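Local coordinates for protein carbohydrate binding family 6 (Clostridium thermocellum, PDB 5A8C) that probably hydrolyses terminal alpha-L-arabinofuranosidic linkages, as an arabinofuranosidase of glycoside hydrolase family 43 with a five-bladed beta-propeller fold, at residues A[229-241]-A[251-265]. Sequence-based numbering, arbitrary orientation.
Sequences DFSQGASKIEYMM and YKGVILPQPPDNYSN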
ATOM      1  N   ASP A 229      -4.570  14.006  -4.977  1.00  7.11           N
ATOM      2  CA  ASP A 229      -5.772  14.538  -4.372  1.00  7.42           C
ATOM      3  C   ASP A 229      -6.909  14.680  -5.419  1.00  7.73           C
ATOM      4  O   ASP A 229      -6.806  14.205  -6.529  1.00  8.34           O
ATOM      5  CB  ASP A 229      -5.412  15.788  -3.615  1.00  8.42           C
ATOM      6  CG  ASP A 229      -4.970  16.956  -4.487  1.00  8.97           C
ATOM      7  OD1 ASP A 229      -5.346  17.010  -5.678  1.00 10.10           O
ATOM      8  OD2 ASP A 229      -4.224  17.821  -3.932  1.00 10.36           O
ATOM      9  N   PHE A 230      -7.973  15.317  -4.991  1.00  8.67           N
ATOM     10  CA  PHE A 230      -9.181  15.493  -5.798  1.00  9.80           C
ATOM     11  C   PHE A 230      -9.266  16.908  -6.413  1.00 10.62           C
ATOM     12  O   PHE A 230     -10.322  17.364  -6.797  1.00 13.17           O
ATOM     13  CB  PHE A 230     -10.409  15.088  -4.996  1.00 10.97           C
ATOM     14  CG  PHE A 230     -10.501  13.571  -4.759  1.00 10.18           C
ATOM     15  CD1 PHE A 230      -9.757  12.962  -3.775  1.00 10.75           C
ATOM     16  CD2 PHE A 230     -11.272  12.764  -5.571  1.00 10.43           C
ATOM     17  CE1 PHE A 230      -9.816  11.577  -3.570  1.00 11.08           C
ATOM     18  CE2 PHE A 230     -11.336  11.389  -5.374  1.00 11.12           C
ATOM     19  CZ  PHE A 230     -10.609  10.789  -4.369  1.00 10.82           C
ATOM     20  N   SER A 231      -8.125  17.609  -6.465  1.00 10.64           N
ATOM     21  CA  SER A 231      -8.115  19.023  -6.868  1.00 11.34           C
ATOM     22  C   SER A 231      -8.197  19.317  -8.338  1.00 12.82           C
ATOM     23  O   SER A 231      -8.448  20.457  -8.729  1.00 15.77           O
ATOM     24  CB  SER A 231      -6.871  19.676  -6.311  1.00 11.70           C
ATOM     25  OG  SER A 231      -5.722  19.266  -7.015  1.00 12.67           O
ATOM     26  N   GLN A 232      -8.019  18.325  -9.198  1.00 13.88           N
ATOM     27  CA  GLN A 232      -8.188  18.569 -10.633  1.00 15.71           C
ATOM     28  C   GLN A 232      -8.888  17.381 -11.312  1.00 15.03           C
ATOM     29  O   GLN A 232      -8.666  17.081 -12.492  1.00 21.10           O
ATOM     30  CB  GLN A 232      -6.861  18.940 -11.284  1.00 17.16           C
ATOM     31  CG  GLN A 232      -5.726  17.975 -11.043  1.00 16.96           C
ATOM     32  CD  GLN A 232      -4.401  18.440 -11.588  1.00 17.43           C
ATOM     33  OE1 GLN A 232      -4.015  19.601 -11.354  1.00 20.72           O
ATOM     34  NE2 GLN A 232      -3.644  17.539 -12.289  1.00 20.60           N
ATOM     35  N   GLY A 233      -9.821  16.806 -10.552  1.00 14.02           N
ATOM     36  CA  GLY A 233     -10.504  15.606 -10.925  1.00 13.57           C
ATOM     37  C   GLY A 233     -10.260  14.562  -9.865  1.00 11.97           C
ATOM     38  O   GLY A 233      -9.888  14.830  -8.740  1.00 15.50           O
ATOM     39  N   ALA A 234     -10.573  13.350 -10.195  1.00 10.45           N
ATOM     40  CA  ALA A 234     -10.496  12.269  -9.226  1.00  9.24           C
ATOM     41  C   ALA A 234      -9.058  11.797  -9.016  1.00  8.54           C
ATOM     42  O   ALA A 234      -8.191  11.947  -9.881  1.00 10.21           O
ATOM     43  CB  ALA A 234     -11.387  11.143  -9.676  1.00 10.90           C
ATOM     44  N   SER A 235      -8.801  11.180  -7.869  1.00  7.34           N
ATOM     45  CA  SER A 235      -7.481  10.715  -7.506  1.00  6.56           C
ATOM     46  C   SER A 235      -6.904   9.739  -8.544  1.00  5.68           C
ATOM     47  O   SER A 235      -7.578   8.786  -8.958  1.00  6.65           O
ATOM     48  CB  SER A 235      -7.571  10.018  -6.162  1.00  6.57           C
ATOM     49  OG  SER A 235      -6.327   9.494  -5.725  1.00  6.88           O
ATOM     50  N   LYS A 236      -5.654   9.962  -8.908  1.00  6.10           N
ATOM     51  CA  LYS A 236      -4.889   9.093  -9.804  1.00  5.68           C
ATOM     52  C   LYS A 236      -3.659   8.596  -9.085  1.00  5.68           C
ATOM     53  O   LYS A 236      -3.169   9.276  -8.152  1.00  6.71           O
ATOM     54  CB  LYS A 236      -4.556   9.779 -11.106  1.00  6.43           C
ATOM     55  CG  LYS A 236      -5.762  10.187 -11.930  1.00  7.22           C
ATOM     56  CD  LYS A 236      -5.463  10.766 -13.274  1.00  8.60           C
ATOM     57  CE  LYS A 236      -6.717  11.134 -14.054  1.00 11.11           C
ATOM     58  NZ  LYS A 236      -6.414  11.724 -15.384  1.00 14.06           N
ATOM     59  N   ILE A 237      -3.078   7.516  -9.543  1.00  5.43           N
ATOM     60  CA  ILE A 237      -1.772   7.069  -9.073  1.00  5.61           C
ATOM     61  C   ILE A 237      -0.733   7.758  -9.952  1.00  5.47           C
ATOM     62  O   ILE A 237      -0.714   7.550 -11.173  1.00  6.46           O
ATOM     63  CB  ILE A 237      -1.612   5.550  -9.112  1.00  5.88           C
ATOM     64  CG1 ILE A 237      -2.735   4.825  -8.402  1.00  6.62           C
ATOM     65  CG2 ILE A 237      -0.235   5.176  -8.558  1.00  6.77           C
ATOM     66  CD1 ILE A 237      -2.999   5.249  -6.951  1.00  7.00           C
ATOM     67  N   GLU A 238       0.067   8.604  -9.324  1.00  5.96           N
ATOM     68  CA  GLU A 238       1.058   9.425 -10.014  1.00  6.12           C
ATOM     69  C   GLU A 238       2.418   9.141  -9.429  1.00  5.91           C
ATOM     70  O   GLU A 238       2.555   8.383  -8.469  1.00  6.08           O
ATOM     71  CB  GLU A 238       0.665  10.892  -9.957  1.00  7.50           C
ATOM     72  CG  GLU A 238      -0.810  11.074 -10.354  1.00  8.07           C
ATOM     73  CD  GLU A 238      -1.273  12.484 -10.640  1.00  8.54           C
ATOM     74  OE1 GLU A 238      -0.476  13.293 -11.172  1.00 10.58           O
ATOM     75  OE2 GLU A 238      -2.437  12.784 -10.393  1.00  9.49           O
ATOM     76  N   TYR A 239       3.487   9.687 -10.052  1.00  6.23           N
ATOM     77  CA  TYR A 239       4.811   9.324  -9.586  1.00  6.40           C
ATOM     78  C   TYR A 239       5.865  10.345  -9.969  1.00  6.66           C
ATOM     79  O   TYR A 239       5.704  11.173 -10.865  1.00  6.97           O
ATOM     80  CB  TYR A 239       5.229   7.916 -10.070  1.00  6.50           C
ATOM     81  CG  TYR A 239       5.695   7.838 -11.512  1.00  6.84           C
ATOM     82  CD1 TYR A 239       4.810   8.107 -12.567  1.00  7.62           C
ATOM     83  CD2 TYR A 239       6.988   7.515 -11.837  1.00  6.91           C
ATOM     84  CE1 TYR A 239       5.230   8.057 -13.872  1.00  7.84           C
ATOM     85  CE2 TYR A 239       7.429   7.459 -13.153  1.00  7.86           C
ATOM     86  CZ  TYR A 239       6.520   7.698 -14.167  1.00  7.69           C
ATOM     87  OH  TYR A 239       6.993   7.685 -15.463  1.00  8.98           O
ATOM     88  N   MET A 240       6.976  10.185  -9.244  1.00  6.85           N
ATOM     89  CA  MET A 240       8.210  10.934  -9.431  1.00  6.93           C
ATOM     90  C   MET A 240       9.379   9.980  -9.513  1.00  6.43           C
ATOM     91  O   MET A 240       9.303   8.865  -8.976  1.00  7.12           O
ATOM     92  CB  MET A 240       8.461  11.891  -8.274  1.00  7.83           C
ATOM     93  CG  MET A 240       7.302  12.763  -7.856  1.00  8.81           C
ATOM     94  SD  MET A 240       7.731  13.997  -6.613  1.00 10.11           S
ATOM     95  CE  MET A 240       8.183  13.062  -5.249  1.00 10.96           C
ATOM     96  N   MET A 241      10.488  10.419 -10.094  1.00  6.74           N
ATOM     97  CA  MET A 241      11.713   9.634 -10.170  1.00  6.97           C
ATOM     98  C   MET A 241      12.881  10.426  -9.627  1.00  7.29           C
ATOM     99  O   MET A 241      12.927  11.669  -9.760  1.00  8.04           O
ATOM    100  CB  MET A 241      12.032   9.234 -11.616  1.00  8.07           C
ATOM    101  CG  MET A 241      11.066   8.208 -12.167  1.00  8.35           C
ATOM    102  SD  MET A 241      11.224   7.915 -13.941  1.00  9.56           S
ATOM    103  CE  MET A 241      12.790   7.092 -13.976  1.00 10.73           C
ATOM    104  N   TYR A 251       8.611  15.073 -10.899  1.00  8.93           N
ATOM    105  CA  TYR A 251       7.308  14.490 -11.328  1.00  8.43           C
ATOM    106  C   TYR A 251       7.410  14.001 -12.743  1.00  7.97           C
ATOM    107  O   TYR A 251       7.945  14.680 -13.641  1.00  9.17           O
ATOM    108  CB  TYR A 251       6.245  15.596 -11.219  1.00  9.25           C
ATOM    109  CG  TYR A 251       4.897  15.137 -11.674  1.00  8.92           C
ATOM    110  CD1 TYR A 251       4.061  14.442 -10.838  1.00  9.12           C
ATOM    111  CD2 TYR A 251       4.480  15.370 -12.990  1.00  9.40           C
ATOM    112  CE1 TYR A 251       2.825  13.997 -11.280  1.00  9.41           C
ATOM    113  CE2 TYR A 251       3.244  14.943 -13.457  1.00 10.01           C
ATOM    114  CZ  TYR A 251       2.426  14.248 -12.604  1.00  9.27           C
ATOM    115  OH  TYR A 251       1.217  13.791 -13.076  1.00 10.68           O
ATOM    116  N   LYS A 252       6.818  12.815 -12.997  1.00  7.77           N
ATOM    117  CA  LYS A 252       6.863  12.165 -14.292  1.00  7.94           C
ATOM    118  C   LYS A 252       5.510  11.823 -14.911  1.00  8.35           C
ATOM    119  O   LYS A 252       5.483  11.573 -16.114  1.00  9.80           O
ATOM    120  CB  LYS A 252       7.707  10.923 -14.239  1.00  8.53           C
ATOM    121  CG  LYS A 252       9.149  11.150 -13.857  1.00  9.07           C
ATOM    122  CD  LYS A 252       9.927  11.984 -14.842  1.00 10.01           C
ATOM    123  CE  LYS A 252      11.365  12.166 -14.396  1.00 12.58           C
ATOM    124  NZ  LYS A 252      12.122  13.080 -15.278  1.00 13.68           N
ATOM    125  N   GLY A 253       4.428  11.852 -14.158  1.00  8.32           N
ATOM    126  CA  GLY A 253       3.105  11.599 -14.735  1.00  8.59           C
ATOM    127  C   GLY A 253       2.281  10.626 -13.977  1.00  7.37           C
ATOM    128  O   GLY A 253       2.438  10.389 -12.777  1.00  7.66           O
ATOM    129  N   VAL A 254       1.344  10.011 -14.706  1.00  7.90           N
ATOM    130  CA  VAL A 254       0.317   9.109 -14.195  1.00  7.39           C
ATOM    131  C   VAL A 254       0.659   7.664 -14.511  1.00  7.31           C
ATOM    132  O   VAL A 254       0.910   7.306 -15.653  1.00  9.49           O
ATOM    133  CB  VAL A 254      -1.063   9.476 -14.818  1.00  7.76           C
ATOM    134  CG1 VAL A 254      -2.108   8.447 -14.446  1.00  7.73           C
ATOM    135  CG2 VAL A 254      -1.491  10.876 -14.369  1.00  8.77           C
ATOM    136  N   ILE A 255       0.641   6.835 -13.480  1.00  7.08           N
ATOM    137  CA  ILE A 255       0.721   5.382 -13.617  1.00  7.89           C
ATOM    138  C   ILE A 255      -0.636   4.750 -13.836  1.00  6.79           C
ATOM    139  O   ILE A 255      -0.802   3.883 -14.696  1.00  8.37           O
ATOM    140  CB  ILE A 255       1.393   4.748 -12.395  1.00  8.16           C
ATOM    141  CG1 ILE A 255       2.831   5.254 -12.260  1.00  9.47           C
ATOM    142  CG2 ILE A 255       1.325   3.218 -12.503  1.00  9.41           C
ATOM    143  CD1 ILE A 255       3.562   4.748 -11.045  1.00 10.65           C
ATOM    144  N   LEU A 256      -1.633   5.146 -13.058  1.00  6.24           N
ATOM    145  CA  LEU A 256      -2.954   4.501 -13.074  1.00  6.64           C
ATOM    146  C   LEU A 256      -4.021   5.570 -12.950  1.00  6.40           C
ATOM    147  O   LEU A 256      -3.993   6.330 -11.982  1.00  7.44           O
ATOM    148  CB  LEU A 256      -3.085   3.495 -11.961  1.00  7.22           C
ATOM    149  CG  LEU A 256      -4.332   2.608 -12.024  1.00  8.29           C
ATOM    150  CD1 LEU A 256      -4.229   1.539 -13.108  1.00  9.92           C
ATOM    151  CD2 LEU A 256      -4.573   1.969 -10.662  1.00  9.43           C
ATOM    152  N   PRO A 257      -4.895   5.724 -13.926  1.00  6.25           N
ATOM    153  CA  PRO A 257      -6.025   6.639 -13.782  1.00  6.36           C
ATOM    154  C   PRO A 257      -7.076   6.048 -12.836  1.00  5.96           C
ATOM    155  O   PRO A 257      -6.816   5.052 -12.178  1.00  6.73           O
ATOM    156  CB  PRO A 257      -6.536   6.747 -15.228  1.00  7.85           C
ATOM    157  CG  PRO A 257      -6.350   5.380 -15.740  1.00  8.38           C
ATOM    158  CD  PRO A 257      -5.075   4.869 -15.139  1.00  7.57           C
ATOM    159  N   GLN A 258      -8.245   6.680 -12.755  1.00  6.56           N
ATOM    160  CA  GLN A 258      -9.350   5.974 -12.058  1.00  6.48           C
ATOM    161  C   GLN A 258      -9.632   4.672 -12.793  1.00  6.72           C
ATOM    162  O   GLN A 258      -9.863   4.692 -13.998  1.00  8.15           O
ATOM    163  CB  GLN A 258     -10.613   6.816 -12.066  1.00  6.41           C
ATOM    164  CG  GLN A 258     -10.611   7.898 -11.010  1.00  6.40           C
ATOM    165  CD  GLN A 258     -10.940   7.368  -9.636  1.00  6.40           C
ATOM    166  OE1 GLN A 258     -11.904   6.607  -9.482  1.00  7.47           O
ATOM    167  NE2 GLN A 258     -10.218   7.791  -8.627  1.00  6.88           N
ATOM    168  N   PRO A 259      -9.642   3.562 -12.072  1.00  6.76           N
ATOM    169  CA  PRO A 259     -10.069   2.297 -12.712  1.00  7.94           C
ATOM    170  C   PRO A 259     -11.539   2.332 -13.039  1.00  7.26           C
ATOM    171  O   PRO A 259     -12.293   3.141 -12.468  1.00  8.02           O
ATOM    172  CB  PRO A 259      -9.793   1.259 -11.642  1.00 10.23           C
ATOM    173  CG  PRO A 259      -9.416   1.911 -10.502  1.00 11.92           C
ATOM    174  CD  PRO A 259      -9.320   3.363 -10.657  1.00  7.73           C
ATOM    175  N   PRO A 260     -12.011   1.418 -13.877  1.00  7.99           N
ATOM    176  CA  PRO A 260     -13.462   1.272 -14.052  1.00  8.46           C
ATOM    177  C   PRO A 260     -14.150   0.898 -12.759  1.00  7.37           C
ATOM    178  O   PRO A 260     -13.567   0.319 -11.840  1.00  7.69           O
ATOM    179  CB  PRO A 260     -13.583   0.166 -15.112  1.00  9.80           C
ATOM    180  CG  PRO A 260     -12.327  -0.596 -14.956  1.00 11.49           C
ATOM    181  CD  PRO A 260     -11.251   0.399 -14.584  1.00  9.49           C
ATOM    182  N   ASP A 261     -15.435   1.242 -12.703  1.00  7.19           N
ATOM    183  CA  ASP A 261     -16.265   0.857 -11.575  1.00  7.40           C
ATOM    184  C   ASP A 261     -15.696   1.291 -10.241  1.00  6.58           C
ATOM    185  O   ASP A 261     -15.705   0.527  -9.267  1.00  6.99           O
ATOM    186  CB  ASP A 261     -16.555  -0.652 -11.581  1.00  8.26           C
ATOM    187  CG  ASP A 261     -17.302  -1.156 -12.798  1.00  9.17           C
ATOM    188  OD1 ASP A 261     -17.903  -0.324 -13.533  1.00 11.13           O
ATOM    189  OD2 ASP A 261     -17.338  -2.381 -12.999  1.00 10.56           O
ATOM    190  N   ASN A 262     -15.252   2.554 -10.176  1.00  6.70           N
ATOM    191  CA  ASN A 262     -14.673   3.077  -8.968  1.00  6.32           C
ATOM    192  C   ASN A 262     -15.385   4.255  -8.368  1.00  6.36           C
ATOM    193  O   ASN A 262     -14.928   4.779  -7.325  1.00  6.89           O
ATOM    194  CB  ASN A 262     -13.177   3.337  -9.109  1.00  6.61           C
ATOM    195  CG  ASN A 262     -12.478   3.355  -7.782  1.00  5.97           C
ATOM    196  OD1 ASN A 262     -12.624   2.407  -6.989  1.00  6.13           O
ATOM    197  ND2 ASN A 262     -11.694   4.366  -7.516  1.00  6.51           N
ATOM    198  N   TYR A 263     -16.450   4.764  -8.988  1.00  7.16           N
ATOM    199  CA  TYR A 263     -17.330   5.749  -8.349  1.00  7.75           C
ATOM    200  C   TYR A 263     -16.584   7.026  -7.940  1.00  7.26           C
ATOM    201  O   TYR A 263     -16.956   7.693  -6.985  1.00  8.66           O
ATOM    202  CB  TYR A 263     -18.088   5.154  -7.181  1.00  8.05           C
ATOM    203  CG  TYR A 263     -18.987   4.005  -7.554  1.00  8.47           C
ATOM    204  CD1 TYR A 263     -18.514   2.711  -7.616  1.00  8.63           C
ATOM    205  CD2 TYR A 263     -20.329   4.217  -7.837  1.00  9.47           C
ATOM    206  CE1 TYR A 263     -19.346   1.639  -7.931  1.00  9.99           C
ATOM    207  CE2 TYR A 263     -21.163   3.164  -8.183  1.00 10.97           C
ATOM    208  CZ  TYR A 263     -20.661   1.885  -8.177  1.00 11.21           C
ATOM    209  OH  TYR A 263     -21.482   0.813  -8.461  1.00 14.81           O
ATOM    210  N   SER A 264     -15.563   7.392  -8.726  1.00  7.39           N
ATOM    211  CA  SER A 264     -14.791   8.626  -8.471  1.00  7.58           C
ATOM    212  C   SER A 264     -14.271   8.704  -7.056  1.00  7.29           C
ATOM    213  O   SER A 264     -14.112   9.771  -6.482  1.00  8.93           O
ATOM    214  CB  SER A 264     -15.593   9.879  -8.822  1.00  8.70           C
ATOM    215  OG  SER A 264     -15.978   9.810 -10.192  1.00 10.91           O
ATOM    216  N   ASN A 265     -13.919   7.540  -6.489  1.00  6.97           N
ATOM    217  CA  ASN A 265     -13.477   7.465  -5.107  1.00  6.78           C
ATOM    218  C   ASN A 265     -11.986   7.125  -5.016  1.00  5.90           C
ATOM    219  O   ASN A 265     -11.242   7.296  -5.976  1.00  6.58           O
ATOM    220  CB  ASN A 265     -14.397   6.542  -4.319  1.00  7.97           C
ATOM    221  CG  ASN A 265     -14.545   6.997  -2.848  1.00  9.71           C
ATOM    222  OD1 ASN A 265     -13.561   7.030  -2.043  1.00 11.48           O
ATOM    223  ND2 ASN A 265     -15.748   7.300  -2.468  1.00 10.73           N
TER
HETATM  224  O   HOH W   1       5.627   9.090 -17.244  1.00 15.34           O
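With CG of Tyr239 lodged between its own backbone N and carbonyl carbon (chi1 78°), the ring lies against Lys252, while Tyr251, its CG turned opposite the backbone N (chi1 178°), sends its hydroxyl across to Glu238. These pairs belong to an antiparallel hairpin, the last two strands of a four-stranded antiparallel sheet, with 250-256 at its edge, consistent with one blade of the five-bladed propeller. Two classic beta bulges interrupt the ladder: Lys252 and Gly253 both face Tyr239, and Ile255 and Leu256 both face Ile237, whose O accepts from Ile255 N (2.8 Å) and Leu256 N (3.2 Å) on the same face of its carbonyl plane. Lys252 CB sits over one face of the Tyr239 ring, 3.8 Å from its centroid, a CH-pi contact; Ile255 CG1 approaches Tyr239 CD1 at 3.5 Å. One water bridges Tyr239 OH and Lys252 O, and that hydroxyl is also hydrogen-bonded to Ile314 N. Tyr251 OH donates to Glu238 OE1 (2.6 Å) on the anti side, somewhat out of the plane of a carboxylate turned 66° from the ring; Arg208 salt-bridges the same oxygen. Beyond the strands, Gln258 NE2 ties the loop before strand 237-242 to its own, donating to Ser235 O at 2.8 Å, on a lone pair, and to Asn265 O at 2.9 Å.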